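Local atomic coordinates of Vlm2 (Streptomyces tsusimaensis, PDB entry 6ECB), a protein that helps assemble the depsipeptide valinomycin as part of a nonribosomal peptide synthetase, the part described here being its C-terminal thioesterase domain. Residues P45-G49 with L215-L220. Residues are numbered along the deposited sequence; the frame is centred on the assembly and turned at random.
Sequences PPAGG and LQMHQL
Gln219 reaches from its helix to the type II turn Pro46-Gly49 and accepts a hydrogen bond from the backbone N of Gly48, a clear example of a side-chain amide holding a loop against a helix. Gly48 N lies 2.8 Å from Gln219 OE1, in the carbonyl plane, and the bond bends to 146° at the hydrogen. Because Gln219 CG stands anti to the carbonyl carbon (chi1 -65°) and the chain then runs extended, the amide projects to the turn while NE2 bonds to the hydroxyl of Tyr222. Water 1 sits within hydrogen-bonding distance of Gln219 OE1 and of Pro46 O, the carbonyl oxygen that closes the turn by accepting from Gly49 N. With an alanine here instead of Gln219, the Gly48 N-H would probably lose its acceptor and this water be less firmly placed.

The extended Gln216 side chain runs alongside the Ala47 carbonyl: Gln216 CG is 3.8 Å from Ala47 O, and water 2 links that oxygen to NE2. At the backbone angles of Gly48 (phi 106°) a beta carbon would be jammed against Ala47 O, and tight against Gln216 CB; on Gly49 one would clash with Leu215 CD2. That branch of Leu215 packs against the turn, CD2 lying 3.4 Å from Gly48 O, whereas Ala47 CB meets Leu220 CD2 at 3.9 Å.

The turn follows strand 40-44 of the alpha/beta-hydrolase sheet, and Pro46 touches the probable nucleophile elbow. Helix 206-220 packs on the turn, with helix 86-97 beside Pro45 and Gln219 and helix 157-165 against Gln216 and Leu220.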
ATOM      1  N   PRO A  45       3.201  -0.138  -3.028  1.00 16.15           N
ATOM      2  CA  PRO A  45       3.518  -0.106  -1.600  1.00 15.57           C
ATOM      3  C   PRO A  45       3.385   1.285  -0.999  1.00 14.60           C
ATOM      4  O   PRO A  45       3.668   2.294  -1.656  1.00 17.36           O
ATOM      5  CB  PRO A  45       4.986  -0.573  -1.564  1.00 18.63           C
ATOM      6  CG  PRO A  45       5.555  -0.068  -2.845  1.00 19.11           C
ATOM      7  CD  PRO A  45       4.419  -0.237  -3.861  1.00 18.23           C
ATOM      8  N   PRO A  46       3.048   1.366   0.295  1.00 15.76           N
ATOM      9  CA  PRO A  46       3.067   2.641   1.002  1.00 15.66           C
ATOM     10  C   PRO A  46       4.495   3.022   1.375  1.00 16.67           C
ATOM     11  O   PRO A  46       5.443   2.350   0.948  1.00 18.21           O
ATOM     12  CB  PRO A  46       2.230   2.353   2.244  1.00 20.12           C
ATOM     13  CG  PRO A  46       2.613   0.989   2.565  1.00 21.32           C
ATOM     14  CD  PRO A  46       2.741   0.263   1.229  1.00 19.52           C
ATOM     15  N   ALA A  47       4.643   4.050   2.200  1.00 17.06           N
ATOM     16  CA  ALA A  47       5.987   4.500   2.576  1.00 16.55           C
ATOM     17  C   ALA A  47       6.753   3.344   3.183  1.00 20.87           C
ATOM     18  O   ALA A  47       6.255   2.643   4.078  1.00 19.71           O
ATOM     19  CB  ALA A  47       5.913   5.660   3.555  1.00 21.42           C
ATOM     20  N   GLY A  48       7.984   3.147   2.709  1.00 19.65           N
ATOM     21  CA  GLY A  48       8.820   2.034   3.132  1.00 19.02           C
ATOM     22  C   GLY A  48       8.943   0.941   2.086  1.00 18.63           C
ATOM     23  O   GLY A  48       9.880   0.113   2.164  1.00 19.70           O
ATOM     24  N   GLY A  49       8.023   0.903   1.120  1.00 18.14           N
ATOM     25  CA  GLY A  49       8.212   0.110  -0.072  1.00 18.19           C
ATOM     26  C   GLY A  49       7.866  -1.355   0.032  1.00 19.10           C
ATOM     27  O   GLY A  49       8.139  -2.088  -0.917  1.00 19.22           O
ATOM     28  N   LEU A 215      13.901   3.436   4.163  1.00 22.13           N
ATOM     29  CA  LEU A 215      13.132   3.881   3.004  1.00 21.03           C
ATOM     30  C   LEU A 215      11.834   4.559   3.444  1.00 20.30           C
ATOM     31  O   LEU A 215      11.384   5.525   2.829  1.00 19.87           O
ATOM     32  CB  LEU A 215      12.841   2.705   2.069  1.00 20.33           C
ATOM     33  CG  LEU A 215      12.046   3.032   0.800  1.00 19.31           C
ATOM     34  CD1 LEU A 215      12.717   4.143  -0.017  1.00 19.69           C
ATOM     35  CD2 LEU A 215      11.902   1.767  -0.028  1.00 18.93           C
ATOM     36  N   GLN A 216      11.225   4.076   4.523  1.00 20.34           N
ATOM     37  CA  GLN A 216      10.008   4.707   5.021  1.00 19.86           C
ATOM     38  C   GLN A 216      10.248   6.160   5.410  1.00 20.50           C
ATOM     39  O   GLN A 216       9.481   7.046   5.018  1.00 22.21           O
ATOM     40  CB  GLN A 216       9.465   3.920   6.221  1.00 22.09           C
ATOM     41  CG  GLN A 216       8.177   4.507   6.763  1.00 21.58           C
ATOM     42  CD  GLN A 216       7.678   3.718   7.968  1.00 26.66           C
ATOM     43  OE1 GLN A 216       8.455   3.352   8.837  1.00 25.73           O
ATOM     44  NE2 GLN A 216       6.380   3.444   8.004  1.00 29.86           N
ATOM     45  N   MET A 217      11.298   6.429   6.198  1.00 21.69           N
ATOM     46  CA  MET A 217      11.598   7.806   6.585  1.00 22.51           C
ATOM     47  C   MET A 217      11.796   8.675   5.353  1.00 23.25           C
ATOM     48  O   MET A 217      11.318   9.812   5.296  1.00 23.94           O
ATOM     49  CB  MET A 217      12.853   7.860   7.466  1.00 24.03           C
ATOM     50  CG  MET A 217      13.028   9.200   8.177  1.00 44.45           C
ATOM     51  SD  MET A 217      11.734   9.504   9.407  1.00 58.56           S
ATOM     52  CE  MET A 217      11.518   7.861  10.068  1.00 37.28           C
ATOM     53  N   HIS A 218      12.486   8.142   4.342  1.00 23.12           N
ATOM     54  CA  HIS A 218      12.700   8.884   3.101  1.00 21.87           C
ATOM     55  C   HIS A 218      11.377   9.217   2.414  1.00 20.70           C
ATOM     56  O   HIS A 218      11.150  10.354   1.993  1.00 21.09           O
ATOM     57  CB  HIS A 218      13.582   8.056   2.166  1.00 21.92           C
ATOM     58  CG  HIS A 218      13.665   8.592   0.783  1.00 21.66           C
ATOM     59  ND1 HIS A 218      14.432   9.694   0.467  1.00 22.59           N
ATOM     60  CD2 HIS A 218      13.099   8.176  -0.373  1.00 20.72           C
ATOM     61  CE1 HIS A 218      14.312   9.946  -0.826  1.00 22.21           C
ATOM     62  NE2 HIS A 218      13.512   9.040  -1.359  1.00 21.08           N
ATOM     63  N   GLN A 219      10.500   8.228   2.276  1.00 19.74           N
ATOM     64  CA  GLN A 219       9.267   8.447   1.524  1.00 20.26           C
ATOM     65  C   GLN A 219       8.256   9.255   2.325  1.00 19.62           C
ATOM     66  O   GLN A 219       7.390   9.929   1.739  1.00 20.11           O
ATOM     67  CB  GLN A 219       8.671   7.115   1.107  1.00 19.69           C
ATOM     68  CG  GLN A 219       9.554   6.357   0.126  1.00 17.89           C
ATOM     69  CD  GLN A 219       8.869   5.200  -0.495  1.00 18.55           C
ATOM     70  OE1 GLN A 219       8.411   4.292   0.200  1.00 19.00           O
ATOM     71  NE2 GLN A 219       8.769   5.212  -1.829  1.00 19.87           N
ATOM     72  N   LEU A 220       8.348   9.208   3.645  1.00 20.66           N
ATOM     73  CA  LEU A 220       7.531  10.100   4.461  1.00 24.53           C
ATOM     74  C   LEU A 220       7.863  11.561   4.233  1.00 25.61           C
ATOM     75  O   LEU A 220       7.061  12.417   4.606  1.00 24.34           O
ATOM     76  CB  LEU A 220       7.692   9.764   5.947  1.00 28.78           C
ATOM     77  CG  LEU A 220       7.003   8.464   6.372  1.00 26.25           C
ATOM     78  CD1 LEU A 220       7.303   8.148   7.810  1.00 29.92           C
ATOM     79  CD2 LEU A 220       5.477   8.533   6.143  1.00 29.37           C
TER
HETATM   80  O   HOH W   1       6.520   3.175  -1.695  1.00 18.51           O
HETATM   81  O   HOH W   2       4.235   3.004   5.922  1.00 31.37           O